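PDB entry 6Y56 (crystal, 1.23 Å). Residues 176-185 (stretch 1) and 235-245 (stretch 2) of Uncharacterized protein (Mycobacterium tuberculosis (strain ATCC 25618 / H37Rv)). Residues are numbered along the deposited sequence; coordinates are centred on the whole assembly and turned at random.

Stretch 1 176-185: RVALARDLYD
Stretch 2 (235-245) FQPDSIGVLTR

A short backbone bridge often fixes the register of two distant chain segments, with side chains, a turn carbonyl and a water completing the contact, and residues 176-185 and 235-245 illustrate this, burying 703 Å² between them. Stretch 1 runs extended through Ala178 and Leu179 (phi/psi -94/110 and -118/132), then becomes helical from Ala180.

Phe235, itself extended (-103/145), lies opposite Ala178, their CA atoms 4.7 Å apart. Its ring (chi1 m, chi2 -91°) receives Leu183 CD2 over one face, 3.9 Å from the centroid, a CH-pi contact, with Leu183 in the t,p rotamer; Ala178 CB approaches Phe235 CD1 at 3.7 Å. Gln236 (-80/122) forms the single beta bridge with Leu179, CA to CA 4.8 Å, the two backbones running parallel here. Gln236 N donates to Ala178 O and Gln236 O accepts from Ala180 N, both at 2.9 Å and nearly linear. Water 1 adds a link, accepting from Arg181 N (3.0 Å) and donating to Gln236 O (3.2 Å).

Pro237 (-70/-40) opens a type I' turn to Ile240, closed by Ile240 N to Pro237 O at 3.0 Å; Asp238 (43/52; chi1 t, chi2 24°) and Ser239 (59/30) take its left-handed positions. Arg181, extended as m,t,t, reaches this turn: NE and NH2 each donate to Asp238 O at 2.9 Å. Asp238 OD2 lies 3.0 Å from Arg181 NE over one guanidinium face, a salt bridge of charges alone, since no N-H points at it.

Helix 240-243 follows. Ala180 CB points toward stretch 2 and packs directly on CG2 of buried Ile240 (t,p) at 3.9 Å, apolar on apolar; Ile240 CD1 lies 4.1 Å from Tyr184 CB (chi1 t, chi2 -85°). Leu243 (m,t) covers the guanidinium face opposite Asp238 OD2, its CD1 3.4 Å from Arg181 NE. Thr244 (chi1 t), leaving helical geometry at -157/162, places OG1 3.7 Å from Tyr184 CE2.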

ATOM      1  N   ARG A 176      10.615  10.419   3.608  1.00 16.50           N
ATOM      2  CA  ARG A 176      11.945   9.908   3.296  1.00 20.17           C
ATOM      3  C   ARG A 176      12.285  10.009   1.819  1.00 20.52           C
ATOM      4  O   ARG A 176      13.420  10.362   1.473  1.00 22.43           O
ATOM      5  CB  ARG A 176      12.071   8.448   3.741  1.00 18.84           C
ATOM      6  CG  ARG A 176      13.340   7.769   3.225  1.00 23.84           C
ATOM      7  CD  ARG A 176      13.500   6.362   3.761  1.00 21.89           C
ATOM      8  NE  ARG A 176      12.487   5.467   3.207  1.00 24.10           N
ATOM      9  CZ  ARG A 176      12.589   4.850   2.033  1.00 25.35           C
ATOM     10  NH1 ARG A 176      13.669   5.012   1.269  1.00 22.26           N
ATOM     11  NH2 ARG A 176      11.602   4.058   1.624  1.00 30.68           N
ATOM     12  N   VAL A 177      11.332   9.699   0.943  1.00 15.34           N
ATOM     13  CA  VAL A 177      11.563   9.691  -0.497  1.00 18.45           C
ATOM     14  C   VAL A 177      10.268  10.076  -1.199  1.00 17.66           C
ATOM     15  O   VAL A 177       9.178   9.664  -0.794  1.00 21.55           O
ATOM     16  CB  VAL A 177      12.092   8.316  -0.961  1.00 25.03           C
ATOM     17  CG1 VAL A 177      11.073   7.220  -0.674  1.00 21.36           C
ATOM     18  CG2 VAL A 177      12.439   8.352  -2.431  1.00 32.27           C
ATOM     19  N   ALA A 178      10.392  10.862  -2.266  1.00 19.73           N
ATOM     20  CA  ALA A 178       9.242  11.402  -2.984  1.00 21.68           C
ATOM     21  C   ALA A 178       8.901  10.477  -4.148  1.00 20.85           C
ATOM     22  O   ALA A 178       9.650  10.398  -5.127  1.00 23.06           O
ATOM     23  CB  ALA A 178       9.559  12.812  -3.479  1.00 25.11           C
ATOM     24  N   LEU A 179       7.773   9.769  -4.039  1.00 17.17           N
ATOM     25  CA  LEU A 179       7.325   8.828  -5.058  1.00 17.45           C
ATOM     26  C   LEU A 179       5.991   9.293  -5.626  1.00 16.40           C
ATOM     27  O   LEU A 179       5.061   9.586  -4.870  1.00 16.27           O
ATOM     28  CB  LEU A 179       7.160   7.420  -4.466  1.00 17.47           C
ATOM     29  CG  LEU A 179       8.334   6.815  -3.696  1.00 20.30           C
ATOM     30  CD1 LEU A 179       7.993   5.407  -3.189  1.00 20.49           C
ATOM     31  CD2 LEU A 179       9.606   6.799  -4.552  1.00 23.99           C
ATOM     32  N   ALA A 180       5.876   9.320  -6.958  1.00 16.23           N
ATOM     33  CA  ALA A 180       4.632   9.786  -7.565  1.00 16.21           C
ATOM     34  C   ALA A 180       3.435   8.933  -7.163  1.00 14.92           C
ATOM     35  O   ALA A 180       2.326   9.459  -7.032  1.00 15.01           O
ATOM     36  CB  ALA A 180       4.756   9.833  -9.090  1.00 16.77           C
ATOM     37  N   ARG A 181       3.626   7.618  -6.982  1.00 16.15           N
ATOM     38  CA  ARG A 181       2.497   6.782  -6.588  1.00 16.12           C
ATOM     39  C   ARG A 181       2.019   7.146  -5.191  1.00 13.05           C
ATOM     40  O   ARG A 181       0.810   7.148  -4.920  1.00 15.62           O
ATOM     41  CB  ARG A 181       2.870   5.297  -6.663  1.00 18.35           C
ATOM     42  CG  ARG A 181       3.251   4.808  -8.062  1.00 21.81           C
ATOM     43  CD  ARG A 181       3.790   3.381  -8.013  1.00 23.53           C
ATOM     44  NE  ARG A 181       4.253   2.910  -9.318  1.00 23.99           N
ATOM     45  CZ  ARG A 181       4.356   1.627  -9.655  1.00 23.36           C
ATOM     46  NH1 ARG A 181       4.025   0.685  -8.785  1.00 22.82           N
ATOM     47  NH2 ARG A 181       4.790   1.291 -10.865  1.00 24.44           N
ATOM     48  N   ASP A 182       2.950   7.508  -4.305  1.00 12.93           N
ATOM     49  CA  ASP A 182       2.549   7.942  -2.972  1.00 14.58           C
ATOM     50  C   ASP A 182       1.859   9.299  -3.033  1.00 14.60           C
ATOM     51  O   ASP A 182       0.883   9.535  -2.315  1.00 13.93           O
ATOM     52  CB  ASP A 182       3.760   8.050  -2.053  1.00 15.00           C
ATOM     53  CG  ASP A 182       4.303   6.704  -1.607  1.00 17.24           C
ATOM     54  OD1 ASP A 182       3.637   5.669  -1.806  1.00 19.00           O
ATOM     55  OD2 ASP A 182       5.433   6.694  -1.073  1.00 18.14           O
ATOM     56  N   LEU A 183       2.364  10.209  -3.875  1.00 14.48           N
ATOM     57  CA  LEU A 183       1.701  11.498  -4.055  1.00 13.99           C
ATOM     58  C   LEU A 183       0.269  11.313  -4.545  1.00 13.89           C
ATOM     59  O   LEU A 183      -0.659  11.966  -4.051  1.00 13.57           O
ATOM     60  CB  LEU A 183       2.499  12.338  -5.051  1.00 15.62           C
ATOM     61  CG  LEU A 183       1.892  13.683  -5.470  1.00 16.97           C
ATOM     62  CD1 LEU A 183       1.776  14.618  -4.269  1.00 16.31           C
ATOM     63  CD2 LEU A 183       2.736  14.309  -6.565  1.00 19.52           C
ATOM     64  N   TYR A 184       0.069  10.434  -5.529  1.00 13.83           N
ATOM     65  CA  TYR A 184      -1.277  10.152  -6.012  1.00 13.69           C
ATOM     66  C   TYR A 184      -2.182   9.674  -4.877  1.00 13.14           C
ATOM     67  O   TYR A 184      -3.329  10.117  -4.740  1.00 13.36           O
ATOM     68  CB  TYR A 184      -1.225   9.106  -7.136  1.00 14.81           C
ATOM     69  CG  TYR A 184      -2.595   8.752  -7.644  1.00 16.47           C
ATOM     70  CD1 TYR A 184      -3.368   7.775  -7.016  1.00 16.18           C
ATOM     71  CD2 TYR A 184      -3.145   9.431  -8.725  1.00 19.83           C
ATOM     72  CE1 TYR A 184      -4.632   7.469  -7.460  1.00 17.99           C
ATOM     73  CE2 TYR A 184      -4.418   9.130  -9.180  1.00 18.76           C
ATOM     74  CZ  TYR A 184      -5.157   8.158  -8.536  1.00 19.19           C
ATOM     75  OH  TYR A 184      -6.431   7.868  -8.985  1.00 19.87           O
ATOM     76  N   ASP A 185      -1.696   8.721  -4.077  1.00 13.37           N
ATOM     77  CA  ASP A 185      -2.524   8.168  -3.009  1.00 13.02           C
ATOM     78  C   ASP A 185      -2.835   9.220  -1.953  1.00 13.93           C
ATOM     79  O   ASP A 185      -3.963   9.295  -1.462  1.00 14.15           O
ATOM     80  CB  ASP A 185      -1.844   6.944  -2.391  1.00 13.56           C
ATOM     81  CG  ASP A 185      -1.717   5.771  -3.362  1.00 13.76           C
ATOM     82  OD1 ASP A 185      -2.408   5.734  -4.409  1.00 14.59           O
ATOM     83  OD2 ASP A 185      -0.894   4.881  -3.061  1.00 16.09           O
ATOM     84  N   PHE A 235      10.086  14.099  -7.697  1.00 21.67           N
ATOM     85  CA  PHE A 235       9.393  12.831  -7.496  1.00 21.48           C
ATOM     86  C   PHE A 235       9.919  11.766  -8.450  1.00 27.38           C
ATOM     87  O   PHE A 235      10.254  12.060  -9.602  1.00 31.78           O
ATOM     88  CB  PHE A 235       7.890  12.979  -7.748  1.00 20.69           C
ATOM     89  CG  PHE A 235       7.177  13.835  -6.747  1.00 25.18           C
ATOM     90  CD1 PHE A 235       6.605  13.278  -5.612  1.00 22.52           C
ATOM     91  CD2 PHE A 235       7.050  15.196  -6.954  1.00 27.03           C
ATOM     92  CE1 PHE A 235       5.946  14.075  -4.702  1.00 24.02           C
ATOM     93  CE2 PHE A 235       6.383  15.990  -6.048  1.00 28.12           C
ATOM     94  CZ  PHE A 235       5.833  15.430  -4.917  1.00 29.12           C
ATOM     95  N   GLN A 236       9.965  10.522  -7.973  1.00 24.32           N
ATOM     96  CA  GLN A 236      10.220   9.380  -8.844  1.00 28.55           C
ATOM     97  C   GLN A 236       8.927   9.003  -9.559  1.00 26.81           C
ATOM     98  O   GLN A 236       7.937   8.682  -8.891  1.00 21.63           O
ATOM     99  CB  GLN A 236      10.679   8.190  -8.015  1.00 27.55           C
ATOM    100  CG  GLN A 236      12.126   8.229  -7.547  1.00 33.79           C
ATOM    101  CD  GLN A 236      12.529   6.927  -6.865  1.00 36.74           C
ATOM    102  OE1 GLN A 236      12.022   5.854  -7.206  1.00 43.04           O
ATOM    103  NE2 GLN A 236      13.431   7.017  -5.894  1.00 37.13           N
ATOM    104  N   PRO A 237       8.894   9.001 -10.896  1.00 25.85           N
ATOM    105  CA  PRO A 237       7.611   8.754 -11.582  1.00 22.04           C
ATOM    106  C   PRO A 237       7.114   7.329 -11.443  1.00 27.59           C
ATOM    107  O   PRO A 237       5.908   7.116 -11.258  1.00 25.48           O
ATOM    108  CB  PRO A 237       7.905   9.115 -13.048  1.00 25.51           C
ATOM    109  CG  PRO A 237       9.246   9.789 -13.043  1.00 29.33           C
ATOM    110  CD  PRO A 237       9.982   9.299 -11.840  1.00 26.58           C
ATOM    111  N   ASP A 238       8.013   6.350 -11.532  1.00 23.17           N
ATOM    112  CA  ASP A 238       7.678   4.929 -11.437  1.00 26.15           C
ATOM    113  C   ASP A 238       6.414   4.575 -12.222  1.00 25.50           C
ATOM    114  O   ASP A 238       5.467   3.982 -11.702  1.00 25.07           O
ATOM    115  CB  ASP A 238       7.604   4.464  -9.983  1.00 31.09           C
ATOM    116  CG  ASP A 238       7.624   2.954  -9.851  1.00 35.18           C
ATOM    117  OD1 ASP A 238       8.128   2.270 -10.774  1.00 37.23           O
ATOM    118  OD2 ASP A 238       7.136   2.453  -8.814  1.00 35.71           O
ATOM    119  N   SER A 239       6.401   4.967 -13.494  1.00 24.81           N
ATOM    120  CA  SER A 239       5.342   4.568 -14.425  1.00 24.66           C
ATOM    121  C   SER A 239       3.948   5.002 -13.966  1.00 22.11           C
ATOM    122  O   SER A 239       2.955   4.335 -14.268  1.00 19.96           O
ATOM    123  CB  SER A 239       5.375   3.062 -14.713  1.00 29.82           C
ATOM    124  OG  SER A 239       6.617   2.688 -15.281  1.00 33.49           O
ATOM    125  N   ILE A 240       3.851   6.119 -13.237  1.00 19.52           N
ATOM    126  CA  ILE A 240       2.541   6.584 -12.788  1.00 18.60           C
ATOM    127  C   ILE A 240       1.595   6.789 -13.967  1.00 18.53           C
ATOM    128  O   ILE A 240       0.391   6.528 -13.858  1.00 18.78           O
ATOM    129  CB  ILE A 240       2.670   7.832 -11.881  1.00 19.10           C
ATOM    130  CG1 ILE A 240       1.304   8.290 -11.357  1.00 18.39           C
ATOM    131  CG2 ILE A 240       3.379   8.967 -12.610  1.00 20.46           C
ATOM    132  CD1 ILE A 240       0.691   7.335 -10.344  1.00 21.25           C
ATOM    133  N   GLY A 241       2.120   7.225 -15.119  1.00 20.09           N
ATOM    134  CA  GLY A 241       1.292   7.445 -16.293  1.00 19.73           C
ATOM    135  C   GLY A 241       0.704   6.180 -16.873  1.00 20.70           C
ATOM    136  O   GLY A 241      -0.314   6.245 -17.568  1.00 24.70           O
ATOM    137  N   VAL A 242       1.328   5.031 -16.611  1.00 19.99           N
ATOM    138  CA  VAL A 242       0.721   3.757 -16.976  1.00 18.35           C
ATOM    139  C   VAL A 242      -0.472   3.465 -16.078  1.00 21.39           C
ATOM    140  O   VAL A 242      -1.506   2.961 -16.530  1.00 22.44           O
ATOM    141  CB  VAL A 242       1.782   2.642 -16.908  1.00 21.45           C
ATOM    142  CG1 VAL A 242       1.160   1.283 -17.160  1.00 23.97           C
ATOM    143  CG2 VAL A 242       2.916   2.916 -17.893  1.00 25.21           C
ATOM    144  N   LEU A 243      -0.363   3.810 -14.801  1.00 17.62           N
ATOM    145  CA  LEU A 243      -1.321   3.381 -13.796  1.00 16.93           C
ATOM    146  C   LEU A 243      -2.550   4.269 -13.704  1.00 17.63           C
ATOM    147  O   LEU A 243      -3.575   3.826 -13.179  1.00 16.65           O
ATOM    148  CB  LEU A 243      -0.637   3.337 -12.424  1.00 16.58           C
ATOM    149  CG  LEU A 243       0.640   2.487 -12.413  1.00 16.91           C
ATOM    150  CD1 LEU A 243       1.314   2.584 -11.053  1.00 18.82           C
ATOM    151  CD2 LEU A 243       0.352   1.031 -12.770  1.00 18.40           C
ATOM    152  N   THR A 244      -2.473   5.506 -14.190  1.00 17.73           N
ATOM    153  CA  THR A 244      -3.608   6.413 -14.112  1.00 18.60           C
ATOM    154  C   THR A 244      -3.467   7.466 -15.198  1.00 19.26           C
ATOM    155  O   THR A 244      -2.385   7.684 -15.742  1.00 20.99           O
ATOM    156  CB  THR A 244      -3.704   7.083 -12.734  1.00 18.98           C
ATOM    157  OG1 THR A 244      -4.920   7.834 -12.649  1.00 23.00           O
ATOM    158  CG2 THR A 244      -2.524   8.016 -12.495  1.00 20.90           C
ATOM    159  N   ARG A 245      -4.587   8.127 -15.488  1.00 20.08           N
ATOM    160  CA  ARG A 245      -4.634   9.208 -16.458  1.00 22.98           C
ATOM    161  C   ARG A 245      -5.728  10.135 -15.951  1.00 21.42           C
ATOM    162  O   ARG A 245      -6.804   9.648 -15.579  1.00 25.01           O
ATOM    163  CB  ARG A 245      -5.026   8.627 -17.815  1.00 27.95           C
ATOM    164  CG  ARG A 245      -5.391   9.646 -18.876  1.00 30.49           C
ATOM    165  CD  ARG A 245      -5.892   8.965 -20.146  1.00 30.21           C
ATOM    166  NE  ARG A 245      -7.249   8.441 -19.996  1.00 31.53           N
ATOM    167  CZ  ARG A 245      -7.935   7.849 -20.971  1.00 26.74           C
ATOM    168  NH1 ARG A 245      -9.165   7.403 -20.751  1.00 32.25           N
ATOM    169  NH2 ARG A 245      -7.391   7.689 -22.165  1.00 23.71           N
TER
HETATM  170  O   HOH W   1       6.181   6.269  -7.703  1.00 27.91           O